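PDB 4A35: mitochondrial enolase superfamily member 1 from Homo sapiens, which catalyses the magnesium-dependent dehydration of L-fuconate to 2-keto-3-deoxy-L-fuconate, a step in the breakdown of L-fucose. Local coordinates for residues 256-261 with 282-287; 260-265 with 289-294; 267-272 with 298-303; 309-314 with 339-344; 316-321 with 349-354. All coordinates share one frame; numbering follows the deposited sequence.

In the fold
All five contacts lie in the barrel domain of this mandelate racemase/muconate lactonizing enzyme relative. Interactions 1 and 2, centres about 8 Å apart, join the same two helices, 258-268 and 285-295, first at their N-terminal ends and then further along. Interaction 3, its centre about 10 Å from that of interaction 2, leads onto the approach to strand 301-304; its segments interleave along the chain with those of 1 and 2. All three close before interactions 4 and 5 open. These two, centres about 10 Å apart, interleave as well, joining helix 311-319 to helix 335-348 and the loop after it. Interactions 1, 4 and 5 also touch the second subunit, so this helical layer takes part in the dimer.

Interaction 1 of 5, residues 256-261 with 282-287; sequences WDVPEA and PDDILG
At the N-terminal ends of two neighbouring barrel helices, 258-268 and 285-295, Val258 meets Gly287 and Asp284. The contact is small, burying 87 Å² in all, and Val258 does most of the work from one methyl: CG2 rests 3.6 Å from CA of Gly287 and 4.0 Å from OD2 of Asp284. The valine's other branch, CG1, lies anti to the backbone N (chi1 166°), which leaves CG2 beside that N and turned to the glycine. A CB on Gly287 would come too close to both Val258 CG2 and Asp284 OD2. Asp284 is the N-cap: its OD1 accepts from N of Gly287 at 2.8 Å, with the donor above the carboxylate plane, while OD2 forms a salt bridge with Lys315 of the second subunit. Replacing Asp284 by alanine removes both oxygens and would probably leave the Gly287 amide without its capping acceptor and that lysine without its carboxylate. The pairing of a capped helix start with its neighbour is thus part of the helical layer of a TIM-type barrel.

Interaction 2 of 5, residues 260-265 with 289-294; sequences EAVEWM and ATISKA
Ala261 and Ile291 form the buried part of this helix pair, whereas Val262 and Ala294 pack on its more exposed flank. On the inner side, CB of Ala261 lies 3.7 Å from CD1 of Ile291 and 4.1 Å from its CG1, so the end of the isoleucine chain lies against a single methyl. Because CG1 of Ile291 stands beside the backbone N (chi1 -63°), the ethyl branch is the one that reaches Ala261. The two segments run in the same general direction, 31° apart with axes 9.7 Å from each other, as expected for successive helices of an alpha/beta barrel separated by one strand, here 275-277. Ile291 also touches Ile302 of strand 301-304, which places this side of the contact against the sheet. Outward, the touch is just as close: both methyls of Val262 face CB of Ala294, with CG2 at 3.7 Å and CG1 at 3.9 Å. The loose point is between Val262 and Ile291, CG2 to CG1 4.3 Å. Partly exposed Val262 and Ala294, with exposed Thr290 beside them, mark the solvent side.

Interaction 3 of 5, residues 267-272 with 298-303; sequences KLAKFK and LGIGIA
A small apolar contact, bridged by one water, joins the 3-10 turn that follows helix 258-268 to the segment leading into strand 301-304, where Ala269 meets Ile300 and Leu298. The methyl of Ala269 is the common element: its CB lies 3.7 Å from CD1 of Ile300 and 4.2 Å from CD1 of Leu298. For Ile300 the touching group is the tip of the longer branch. CG1 stands beside the backbone N (chi1 -52°) and the chain runs on extended (chi2 164°), carrying CD1 to within 4.0 Å of CA of Ala269 as well. The contact runs from the buried Ile300 to the exposed Leu298, with the Ala269 methyl against both. The strand beyond belongs to the parallel barrel sheet, Gly301 bonding through its backbone to Leu274 and Ile276, and the contact therefore packs this turn against a strand entry at one end of the barrel. One water donates to O of Ala269 at 3.0 Å and to O of Leu298 at 2.9 Å, linking the two acceptors. Lys272 N also donates to Ala269 O, at 2.8 Å, so this carbonyl serves both the turn and the water.

Interaction 4 of 5, residues 309-314 with 339-344; sequences HNRVIF and NLSVLL
Apolar contacts dominate where Phe314 and Arg311 of helix 311-319 meet Val342 of helix 335-348. Val342 lays CG1 over one face of the Phe314 ring in a CH-pi contact, 4.1 Å from the centroid and 22° off the ring normal, displaced toward the rim. Its second methyl, CG2, reaches CD2 of the same ring at 3.8 Å and CB of Arg311 at 4.0 Å. This division follows from the valine torsion: CG1 is anti to the backbone N (chi1 173°), and CG2 lies beside that N. The hydroxyl of Ser341 lies against the aliphatic part of Arg311, OG 3.7 Å from CD, with no hydrogen bond between the segments; its own bond goes to the carbonyl of Glu338. The extended Arg311 chain carries its guanidinium group past the serine to salt bridges with Glu108 and Glu338 through NH1, and NH2 bonds to O of Arg154. Capping is separate: Asn310, the N-cap, accepts from Val312 N at 2.9 Å through OD1, the donor lying above the carbonyl plane, and more weakly from Ile313 N. With the Phe314 side chain about 7 Å from that of Glu306, a magnesium ligand, this is interhelical packing close to the metal site of an enolase-superfamily barrel.

Interaction 5 of 5, residues 316-321 with 349-354; sequences QLLQAK and FEIPVC
The backbones come nearest at Leu318 and Phe349, with CA atoms 6.6 Å apart; Phe349 directly precedes a Schellman motif at Glu350, and Leu318 lies in the last turn before another at Lys321. Leu318 lies over the Phe349 ring: its CB stands 3.6 Å from the centroid and 11° off the normal, a CH-pi contact close to the ring centre. With CG beside the backbone N (chi1 -70°) and chi2 at 166°, the leucine brings CD1 to within 3.8 Å of CD1 of Phe349 and turns CD2 to Ile351, where it meets CG1 at 3.6 Å. Gln319 adds a lighter touch, its CG 4.0 Å from CZ of the ring, the amide plane nearly perpendicular to the ring. With a serine for Phe349 the ring is gone, which is likely to open a gap over CB of Leu318. Leu318 and Ile351 both also touch Leu326. The contact therefore sets the last turn of helix 311-319 and the loop after helix 335-348 against strand 325-326, as expected where successive beta-alpha units of a TIM-type barrel adjoin.

Interaction 1 of 5, residues 256-261 with 282-287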
# COMPACT_ATOMS: atom_id res chain seq x y z
N TRP A 256 -9.30 9.26 -13.39
CA TRP A 256 -10.16 10.38 -13.05
C TRP A 256 -10.39 10.66 -11.59
O TRP A 256 -10.25 9.76 -10.75
CB TRP A 256 -11.55 10.13 -13.72
CG TRP A 256 -11.52 9.84 -15.21
CD1 TRP A 256 -10.84 10.53 -16.17
CD2 TRP A 256 -12.28 8.83 -15.90
NE1 TRP A 256 -11.09 9.98 -17.42
CE2 TRP A 256 -12.03 8.98 -17.29
CE3 TRP A 256 -13.18 7.82 -15.49
CZ2 TRP A 256 -12.61 8.13 -18.26
CZ3 TRP A 256 -13.84 7.06 -16.46
CH2 TRP A 256 -13.52 7.19 -17.82
N ASP A 257 -10.70 11.95 -11.29
CA ASP A 257 -11.24 12.36 -10.01
C ASP A 257 -12.73 11.97 -10.04
O ASP A 257 -13.25 11.61 -11.11
CB ASP A 257 -11.00 13.87 -9.72
CG ASP A 257 -9.54 14.18 -9.39
OD1 ASP A 257 -8.69 13.24 -9.42
OD2 ASP A 257 -9.25 15.33 -9.07
N VAL A 258 -13.42 12.02 -8.90
CA VAL A 258 -14.78 11.48 -8.82
C VAL A 258 -15.77 12.25 -9.76
O VAL A 258 -16.39 11.61 -10.61
CB VAL A 258 -15.24 11.41 -7.34
CG1 VAL A 258 -16.75 11.18 -7.22
CG2 VAL A 258 -14.45 10.32 -6.59
N PRO A 259 -15.93 13.60 -9.66
CA PRO A 259 -16.88 14.28 -10.56
C PRO A 259 -16.46 14.11 -12.03
O PRO A 259 -17.33 13.88 -12.89
CB PRO A 259 -16.81 15.75 -10.10
CG PRO A 259 -16.35 15.66 -8.67
CD PRO A 259 -15.34 14.56 -8.70
N GLU A 260 -15.15 14.18 -12.31
CA GLU A 260 -14.61 14.01 -13.67
C GLU A 260 -14.99 12.64 -14.26
O GLU A 260 -15.36 12.59 -15.44
CB GLU A 260 -13.08 14.15 -13.63
CG GLU A 260 -12.39 13.88 -14.95
CD GLU A 260 -10.88 13.89 -14.85
OE1 GLU A 260 -10.34 13.67 -13.73
OE2 GLU A 260 -10.23 14.13 -15.89
N ALA A 261 -14.93 11.56 -13.46
CA ALA A 261 -15.30 10.21 -13.94
C ALA A 261 -16.76 10.19 -14.39
O ALA A 261 -17.09 9.62 -15.43
CB ALA A 261 -15.09 9.18 -12.86
N PRO A 282 -7.51 3.28 -6.90
CA PRO A 282 -7.90 1.93 -6.43
C PRO A 282 -8.12 1.92 -4.92
O PRO A 282 -8.67 0.95 -4.41
CB PRO A 282 -6.69 1.08 -6.82
CG PRO A 282 -5.52 2.05 -6.65
CD PRO A 282 -6.09 3.28 -7.33
N ASP A 283 -7.69 2.99 -4.21
CA ASP A 283 -7.95 3.14 -2.74
C ASP A 283 -9.28 3.83 -2.43
O ASP A 283 -9.68 3.89 -1.26
CB ASP A 283 -6.85 4.01 -2.10
CG ASP A 283 -5.46 3.44 -2.18
OD1 ASP A 283 -5.29 2.23 -1.87
OD2 ASP A 283 -4.52 4.20 -2.48
N ASP A 284 -9.91 4.45 -3.44
CA ASP A 284 -11.06 5.29 -3.10
C ASP A 284 -12.34 4.48 -3.13
O ASP A 284 -13.05 4.45 -4.13
CB ASP A 284 -11.12 6.48 -4.04
CG ASP A 284 -11.92 7.65 -3.47
OD1 ASP A 284 -12.63 7.46 -2.40
OD2 ASP A 284 -11.84 8.73 -4.06
N ILE A 285 -12.66 3.86 -2.01
CA ILE A 285 -13.88 3.06 -1.82
C ILE A 285 -15.09 3.98 -1.97
O ILE A 285 -16.01 3.67 -2.73
CB ILE A 285 -13.88 2.37 -0.43
CG1 ILE A 285 -12.72 1.34 -0.33
CG2 ILE A 285 -15.23 1.74 -0.08
CD1 ILE A 285 -11.92 1.49 1.02
N LEU A 286 -15.10 5.11 -1.19
CA LEU A 286 -16.23 6.03 -1.20
C LEU A 286 -16.40 6.65 -2.60
O LEU A 286 -17.55 6.85 -3.04
CB LEU A 286 -16.09 7.13 -0.14
CG LEU A 286 -15.89 6.64 1.35
CD1 LEU A 286 -15.87 7.85 2.32
CD2 LEU A 286 -16.98 5.67 1.77
N GLY A 287 -15.27 6.88 -3.27
CA GLY A 287 -15.28 7.41 -4.63
C GLY A 287 -15.93 6.49 -5.64
O GLY A 287 -16.75 6.93 -6.47

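Interaction 2 of 5, residues 260-265 with 289-294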
# COMPACT_ATOMS: atom_id res chain seq x y z
N GLU A 260 -15.15 14.18 -12.31
CA GLU A 260 -14.61 14.01 -13.67
C GLU A 260 -14.99 12.64 -14.26
O GLU A 260 -15.36 12.59 -15.44
CB GLU A 260 -13.08 14.15 -13.63
CG GLU A 260 -12.39 13.88 -14.95
CD GLU A 260 -10.88 13.89 -14.85
OE1 GLU A 260 -10.34 13.67 -13.73
OE2 GLU A 260 -10.23 14.13 -15.89
N ALA A 261 -14.93 11.56 -13.46
CA ALA A 261 -15.30 10.21 -13.94
C ALA A 261 -16.76 10.19 -14.39
O ALA A 261 -17.09 9.62 -15.43
CB ALA A 261 -15.09 9.18 -12.86
N VAL A 262 -17.65 10.84 -13.62
CA VAL A 262 -19.07 10.86 -13.98
C VAL A 262 -19.27 11.64 -15.26
O VAL A 262 -20.02 11.19 -16.14
CB VAL A 262 -19.94 11.43 -12.82
CG1 VAL A 262 -21.41 11.60 -13.25
CG2 VAL A 262 -19.83 10.53 -11.59
N GLU A 263 -18.60 12.78 -15.40
CA GLU A 263 -18.77 13.60 -16.60
C GLU A 263 -18.27 12.89 -17.90
O GLU A 263 -18.95 12.88 -18.94
CB GLU A 263 -18.05 14.95 -16.40
CG GLU A 263 -18.14 15.90 -17.60
CD GLU A 263 -19.53 16.26 -18.11
OE1 GLU A 263 -20.51 16.17 -17.34
OE2 GLU A 263 -19.62 16.67 -19.29
N TRP A 264 -17.08 12.35 -17.82
CA TRP A 264 -16.46 11.63 -18.94
C TRP A 264 -17.33 10.43 -19.37
O TRP A 264 -17.63 10.26 -20.56
CB TRP A 264 -15.06 11.19 -18.50
CG TRP A 264 -14.13 10.89 -19.64
CD1 TRP A 264 -14.24 9.85 -20.54
CD2 TRP A 264 -12.82 11.44 -19.82
NE1 TRP A 264 -13.11 9.77 -21.30
CE2 TRP A 264 -12.22 10.74 -20.89
CE3 TRP A 264 -12.12 12.51 -19.23
CZ2 TRP A 264 -10.93 11.04 -21.36
CZ3 TRP A 264 -10.86 12.84 -19.73
CH2 TRP A 264 -10.27 12.09 -20.77
N MET A 265 -17.83 9.68 -18.39
CA MET A 265 -18.67 8.49 -18.66
C MET A 265 -20.03 8.87 -19.22
O MET A 265 -20.60 8.08 -20.01
CB MET A 265 -18.80 7.59 -17.43
CG MET A 265 -17.51 6.80 -17.15
SD MET A 265 -16.89 5.89 -18.60
CE MET A 265 -18.39 4.88 -19.01
N ALA A 289 -18.13 4.16 -4.91
CA ALA A 289 -19.56 4.17 -4.59
C ALA A 289 -20.24 5.43 -5.14
O ALA A 289 -21.34 5.34 -5.67
CB ALA A 289 -19.77 4.06 -3.07
N THR A 290 -19.60 6.62 -5.03
CA THR A 290 -20.20 7.85 -5.59
C THR A 290 -20.42 7.71 -7.13
O THR A 290 -21.49 8.08 -7.64
CB THR A 290 -19.34 9.09 -5.22
OG1 THR A 290 -19.32 9.20 -3.81
CG2 THR A 290 -19.89 10.40 -5.83
N ILE A 291 -19.42 7.17 -7.84
CA ILE A 291 -19.48 7.01 -9.30
C ILE A 291 -20.53 5.95 -9.63
O ILE A 291 -21.34 6.17 -10.52
CB ILE A 291 -18.09 6.67 -9.85
CG1 ILE A 291 -17.10 7.84 -9.59
CG2 ILE A 291 -18.15 6.29 -11.37
CD1 ILE A 291 -15.52 7.46 -9.64
N SER A 292 -20.54 4.84 -8.88
CA SER A 292 -21.54 3.79 -9.10
C SER A 292 -22.97 4.36 -8.98
O SER A 292 -23.80 4.13 -9.88
CB SER A 292 -21.33 2.64 -8.11
OG SER A 292 -22.22 1.56 -8.41
N LYS A 293 -23.27 5.14 -7.90
CA LYS A 293 -24.64 5.67 -7.75
C LYS A 293 -25.01 6.58 -8.92
O LYS A 293 -26.15 6.55 -9.38
CB LYS A 293 -24.80 6.41 -6.41
CG LYS A 293 -24.80 5.42 -5.23
CD LYS A 293 -25.05 6.15 -3.90
CE LYS A 293 -24.88 5.26 -2.68
NZ LYS A 293 -23.49 4.75 -2.58
N ALA A 294 -24.06 7.35 -9.43
CA ALA A 294 -24.32 8.27 -10.54
C ALA A 294 -24.50 7.56 -11.89
O ALA A 294 -25.26 8.08 -12.72
CB ALA A 294 -23.19 9.28 -10.66

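Interaction 3 of 5, residues 267-272 with 298-303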
# COMPACT_ATOMS: atom_id res chain seq x y z
N LYS A 267 -20.47 11.05 -21.43
CA LYS A 267 -20.18 11.27 -22.86
C LYS A 267 -19.91 9.93 -23.60
O LYS A 267 -20.12 9.84 -24.83
CB LYS A 267 -18.99 12.23 -23.00
CG LYS A 267 -19.42 13.65 -22.62
CD LYS A 267 -18.24 14.52 -22.32
CE LYS A 267 -18.60 15.97 -22.15
NZ LYS A 267 -17.43 16.75 -21.66
N LEU A 268 -19.39 8.92 -22.87
CA LEU A 268 -19.10 7.59 -23.47
C LEU A 268 -20.29 6.60 -23.33
O LEU A 268 -20.24 5.49 -23.87
CB LEU A 268 -17.84 6.96 -22.83
CG LEU A 268 -16.53 7.67 -23.14
CD1 LEU A 268 -15.36 7.02 -22.42
CD2 LEU A 268 -16.32 7.88 -24.68
N ALA A 269 -21.35 7.00 -22.57
CA ALA A 269 -22.47 6.11 -22.33
C ALA A 269 -23.19 5.71 -23.63
O ALA A 269 -23.76 4.60 -23.67
CB ALA A 269 -23.46 6.76 -21.36
N LYS A 270 -23.08 6.52 -24.71
CA LYS A 270 -23.73 6.21 -25.99
C LYS A 270 -23.21 4.88 -26.57
O LYS A 270 -23.92 4.24 -27.32
CB LYS A 270 -23.55 7.35 -27.01
CG LYS A 270 -22.09 7.69 -27.38
CD LYS A 270 -22.04 8.94 -28.26
CE LYS A 270 -20.66 9.47 -28.52
NZ LYS A 270 -20.72 10.73 -29.35
N PHE A 271 -21.99 4.45 -26.17
CA PHE A 271 -21.41 3.19 -26.67
C PHE A 271 -21.95 1.98 -25.89
O PHE A 271 -21.60 0.83 -26.20
CB PHE A 271 -19.86 3.26 -26.64
CG PHE A 271 -19.36 4.41 -27.49
CD1 PHE A 271 -19.51 4.39 -28.88
CD2 PHE A 271 -18.76 5.52 -26.90
CE1 PHE A 271 -19.06 5.46 -29.66
CE2 PHE A 271 -18.31 6.58 -27.68
CZ PHE A 271 -18.46 6.55 -29.06
N LYS A 272 -22.85 2.22 -24.92
CA LYS A 272 -23.48 1.20 -24.08
C LYS A 272 -22.45 0.22 -23.47
O LYS A 272 -22.56 -1.02 -23.63
CB LYS A 272 -24.59 0.41 -24.83
CG LYS A 272 -25.61 1.29 -25.56
CD LYS A 272 -26.36 2.21 -24.63
CE LYS A 272 -27.59 2.80 -25.31
NZ LYS A 272 -28.09 3.99 -24.57
N LEU A 298 -27.63 5.08 -15.79
CA LEU A 298 -27.32 5.09 -17.23
C LEU A 298 -27.14 3.65 -17.73
O LEU A 298 -26.86 3.43 -18.91
CB LEU A 298 -26.05 5.91 -17.52
CG LEU A 298 -26.06 7.40 -17.20
CD1 LEU A 298 -24.71 7.99 -17.49
CD2 LEU A 298 -27.16 8.13 -18.00
N GLY A 299 -27.27 2.67 -16.83
CA GLY A 299 -27.10 1.26 -17.17
C GLY A 299 -25.66 0.77 -17.19
O GLY A 299 -25.37 -0.28 -17.74
N ILE A 300 -24.73 1.56 -16.60
CA ILE A 300 -23.31 1.25 -16.56
C ILE A 300 -22.90 0.85 -15.12
O ILE A 300 -23.05 1.66 -14.19
CB ILE A 300 -22.45 2.44 -17.06
CG1 ILE A 300 -22.95 2.92 -18.47
CG2 ILE A 300 -20.95 2.02 -17.12
CD1 ILE A 300 -22.43 4.26 -18.82
N GLY A 301 -22.32 -0.34 -14.99
CA GLY A 301 -21.85 -0.83 -13.70
C GLY A 301 -20.42 -0.37 -13.49
O GLY A 301 -19.71 -0.03 -14.45
N ILE A 302 -19.97 -0.46 -12.23
CA ILE A 302 -18.58 -0.09 -11.90
C ILE A 302 -17.85 -1.38 -11.61
O ILE A 302 -18.38 -2.25 -10.91
CB ILE A 302 -18.55 0.92 -10.69
CG1 ILE A 302 -18.75 2.39 -11.19
CG2 ILE A 302 -17.19 0.80 -9.85
CD1 ILE A 302 -19.90 2.76 -12.22
N ALA A 303 -16.64 -1.51 -12.17
CA ALA A 303 -15.73 -2.64 -11.93
C ALA A 303 -14.42 -2.12 -11.32
O ALA A 303 -13.89 -1.10 -11.78
CB ALA A 303 -15.41 -3.37 -13.26
O HOH W 1 -25.09 3.66 -21.14

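Interaction 4 of 5, residues 309-314 with 339-344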
# COMPACT_ATOMS: atom_id res chain seq x y z
N HIS A 309 -5.17 -3.44 -3.05
CA HIS A 309 -4.04 -4.07 -2.35
C HIS A 309 -4.29 -5.24 -1.38
O HIS A 309 -3.37 -6.06 -1.19
CB HIS A 309 -3.08 -3.02 -1.74
CG HIS A 309 -3.70 -2.09 -0.74
ND1 HIS A 309 -3.83 -2.47 0.58
CD2 HIS A 309 -4.23 -0.86 -0.90
CE1 HIS A 309 -4.40 -1.44 1.20
NE2 HIS A 309 -4.69 -0.47 0.35
N ASN A 310 -5.47 -5.34 -0.74
CA ASN A 310 -5.69 -6.47 0.18
C ASN A 310 -7.19 -6.63 0.39
O ASN A 310 -7.99 -5.85 -0.16
CB ASN A 310 -4.88 -6.33 1.50
CG ASN A 310 -5.26 -5.16 2.39
OD1 ASN A 310 -6.43 -4.72 2.40
ND2 ASN A 310 -4.27 -4.58 3.07
N ARG A 311 -7.55 -7.63 1.20
CA ARG A 311 -8.95 -8.01 1.44
C ARG A 311 -9.72 -6.92 2.23
O ARG A 311 -10.95 -6.93 2.20
CB ARG A 311 -8.99 -9.33 2.23
CG ARG A 311 -8.34 -9.25 3.63
CD ARG A 311 -8.18 -10.62 4.30
NE ARG A 311 -7.59 -10.49 5.64
CZ ARG A 311 -6.31 -10.22 5.88
NH1 ARG A 311 -5.44 -10.12 4.88
NH2 ARG A 311 -5.90 -10.01 7.12
N VAL A 312 -9.01 -6.03 2.97
CA VAL A 312 -9.68 -4.97 3.77
C VAL A 312 -10.31 -3.97 2.80
O VAL A 312 -11.40 -3.49 3.05
CB VAL A 312 -8.74 -4.32 4.83
CG1 VAL A 312 -9.44 -3.25 5.70
CG2 VAL A 312 -8.17 -5.41 5.74
N ILE A 313 -9.62 -3.65 1.69
CA ILE A 313 -10.15 -2.74 0.68
C ILE A 313 -11.34 -3.43 0.03
O ILE A 313 -12.36 -2.78 -0.13
CB ILE A 313 -9.06 -2.31 -0.37
CG1 ILE A 313 -7.80 -1.61 0.34
CG2 ILE A 313 -9.70 -1.33 -1.41
CD1 ILE A 313 -8.19 -0.22 1.06
N PHE A 314 -11.20 -4.70 -0.40
CA PHE A 314 -12.35 -5.39 -1.01
C PHE A 314 -13.56 -5.45 -0.05
O PHE A 314 -14.71 -5.29 -0.47
CB PHE A 314 -11.98 -6.78 -1.47
CG PHE A 314 -11.30 -6.75 -2.84
CD1 PHE A 314 -11.98 -6.28 -3.97
CD2 PHE A 314 -10.01 -7.22 -2.99
CE1 PHE A 314 -11.37 -6.30 -5.24
CE2 PHE A 314 -9.40 -7.26 -4.26
CZ PHE A 314 -10.08 -6.79 -5.37
N ASN A 339 -6.91 -14.46 -2.11
CA ASN A 339 -7.93 -14.51 -3.17
C ASN A 339 -9.15 -15.35 -2.71
O ASN A 339 -10.27 -14.97 -3.03
CB ASN A 339 -7.36 -15.11 -4.46
CG ASN A 339 -6.83 -14.02 -5.35
OD1 ASN A 339 -7.57 -13.30 -5.99
ND2 ASN A 339 -5.52 -13.80 -5.28
N LEU A 340 -8.92 -16.49 -2.00
CA LEU A 340 -10.04 -17.32 -1.50
C LEU A 340 -10.96 -16.51 -0.58
O LEU A 340 -12.18 -16.59 -0.73
CB LEU A 340 -9.54 -18.55 -0.71
CG LEU A 340 -8.90 -19.65 -1.57
CD1 LEU A 340 -8.17 -20.67 -0.65
CD2 LEU A 340 -9.96 -20.35 -2.42
N SER A 341 -10.36 -15.71 0.32
CA SER A 341 -11.14 -14.87 1.28
C SER A 341 -11.98 -13.83 0.52
O SER A 341 -13.12 -13.56 0.92
CB SER A 341 -10.21 -14.18 2.29
OG SER A 341 -9.45 -13.08 1.80
N VAL A 342 -11.45 -13.31 -0.61
CA VAL A 342 -12.16 -12.29 -1.40
C VAL A 342 -13.26 -13.00 -2.20
O VAL A 342 -14.36 -12.48 -2.29
CB VAL A 342 -11.16 -11.48 -2.27
CG1 VAL A 342 -11.91 -10.53 -3.23
CG2 VAL A 342 -10.23 -10.65 -1.37
N LEU A 343 -13.00 -14.18 -2.82
CA LEU A 343 -14.08 -14.92 -3.50
C LEU A 343 -15.24 -15.19 -2.52
O LEU A 343 -16.42 -15.09 -2.88
CB LEU A 343 -13.57 -16.29 -4.04
CG LEU A 343 -12.59 -16.19 -5.20
CD1 LEU A 343 -11.99 -17.58 -5.50
CD2 LEU A 343 -13.29 -15.58 -6.45
N LEU A 344 -14.89 -15.63 -1.31
CA LEU A 344 -15.94 -15.93 -0.30
C LEU A 344 -16.70 -14.67 0.14
O LEU A 344 -17.93 -14.71 0.23
CB LEU A 344 -15.33 -16.65 0.91
CG LEU A 344 -14.86 -18.10 0.64
CD1 LEU A 344 -13.87 -18.54 1.74
CD2 LEU A 344 -16.06 -19.05 0.50

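Interaction 5 of 5, residues 316-321 with 349-354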
# COMPACT_ATOMS: atom_id res chain seq x y z
N GLN A 316 -14.51 -3.35 2.20
CA GLN A 316 -15.19 -2.03 2.25
C GLN A 316 -15.87 -1.72 0.93
O GLN A 316 -16.96 -1.15 0.96
CB GLN A 316 -14.21 -0.92 2.63
CG GLN A 316 -13.70 -1.12 4.11
CD GLN A 316 -12.57 -0.13 4.28
OE1 GLN A 316 -12.81 0.99 4.71
NE2 GLN A 316 -11.35 -0.51 3.85
N LEU A 317 -15.27 -2.14 -0.21
CA LEU A 317 -15.94 -1.97 -1.53
C LEU A 317 -17.31 -2.70 -1.54
O LEU A 317 -18.30 -2.17 -2.05
CB LEU A 317 -15.06 -2.53 -2.68
CG LEU A 317 -13.80 -1.68 -2.99
CD1 LEU A 317 -12.83 -2.49 -3.91
CD2 LEU A 317 -14.20 -0.29 -3.64
N LEU A 318 -17.36 -3.89 -0.93
CA LEU A 318 -18.59 -4.69 -0.83
C LEU A 318 -19.54 -4.01 0.20
O LEU A 318 -20.72 -3.88 -0.06
CB LEU A 318 -18.25 -6.13 -0.43
CG LEU A 318 -17.53 -6.94 -1.57
CD1 LEU A 318 -16.94 -8.22 -1.02
CD2 LEU A 318 -18.51 -7.22 -2.73
N GLN A 319 -19.01 -3.60 1.36
CA GLN A 319 -19.80 -2.93 2.43
C GLN A 319 -20.51 -1.66 1.92
O GLN A 319 -21.70 -1.47 2.20
CB GLN A 319 -18.95 -2.58 3.62
CG GLN A 319 -18.63 -3.80 4.46
CD GLN A 319 -17.66 -3.47 5.57
OE1 GLN A 319 -16.65 -2.79 5.36
NE2 GLN A 319 -18.00 -3.86 6.79
N ALA A 320 -19.77 -0.82 1.15
CA ALA A 320 -20.27 0.42 0.62
C ALA A 320 -21.08 0.24 -0.67
O ALA A 320 -21.51 1.26 -1.22
CB ALA A 320 -19.12 1.40 0.39
N LYS A 321 -21.21 -1.02 -1.20
CA LYS A 321 -21.90 -1.30 -2.47
C LYS A 321 -21.29 -0.42 -3.59
O LYS A 321 -21.99 0.21 -4.39
CB LYS A 321 -23.44 -1.11 -2.35
CG LYS A 321 -24.04 -1.93 -1.24
CD LYS A 321 -25.56 -1.87 -1.33
CE LYS A 321 -26.15 -2.87 -0.39
NZ LYS A 321 -27.63 -2.82 -0.43
N PHE A 349 -21.74 -11.31 -0.28
CA PHE A 349 -22.40 -10.08 -0.71
C PHE A 349 -23.16 -10.24 -2.05
O PHE A 349 -23.73 -9.24 -2.56
CB PHE A 349 -21.35 -8.95 -0.83
CG PHE A 349 -20.97 -8.34 0.49
CD1 PHE A 349 -19.95 -8.89 1.28
CD2 PHE A 349 -21.62 -7.19 0.97
CE1 PHE A 349 -19.60 -8.33 2.52
CE2 PHE A 349 -21.27 -6.62 2.21
CZ PHE A 349 -20.26 -7.17 2.97
N GLU A 350 -23.13 -11.47 -2.67
CA GLU A 350 -23.79 -11.75 -3.95
C GLU A 350 -23.33 -10.76 -5.07
O GLU A 350 -24.15 -10.21 -5.82
CB GLU A 350 -25.34 -11.76 -3.79
CG GLU A 350 -25.83 -12.96 -3.01
CD GLU A 350 -25.59 -14.31 -3.65
OE1 GLU A 350 -25.42 -14.39 -4.89
OE2 GLU A 350 -25.65 -15.32 -2.92
N ILE A 351 -22.01 -10.54 -5.15
CA ILE A 351 -21.37 -9.67 -6.14
C ILE A 351 -20.56 -10.58 -7.09
O ILE A 351 -19.76 -11.40 -6.62
CB ILE A 351 -20.51 -8.53 -5.50
CG1 ILE A 351 -21.47 -7.51 -4.75
CG2 ILE A 351 -19.66 -7.83 -6.53
CD1 ILE A 351 -22.51 -6.77 -5.67
N PRO A 352 -20.73 -10.43 -8.43
CA PRO A 352 -19.97 -11.30 -9.37
C PRO A 352 -18.49 -10.93 -9.44
O PRO A 352 -18.12 -9.75 -9.43
CB PRO A 352 -20.65 -11.04 -10.73
CG PRO A 352 -21.18 -9.63 -10.63
CD PRO A 352 -21.64 -9.52 -9.16
N VAL A 353 -17.66 -11.99 -9.57
CA VAL A 353 -16.21 -11.83 -9.69
C VAL A 353 -15.85 -11.99 -11.18
O VAL A 353 -16.20 -13.02 -11.82
CB VAL A 353 -15.40 -12.81 -8.77
CG1 VAL A 353 -13.89 -12.71 -9.00
CG2 VAL A 353 -15.72 -12.57 -7.30
N CYS A 354 -15.12 -11.00 -11.70
CA CYS A 354 -14.61 -10.94 -13.10
C CYS A 354 -13.11 -10.72 -13.03
O CYS A 354 -12.64 -9.58 -12.89
CB CYS A 354 -15.31 -9.84 -13.88
SG CYS A 354 -17.08 -10.15 -14.13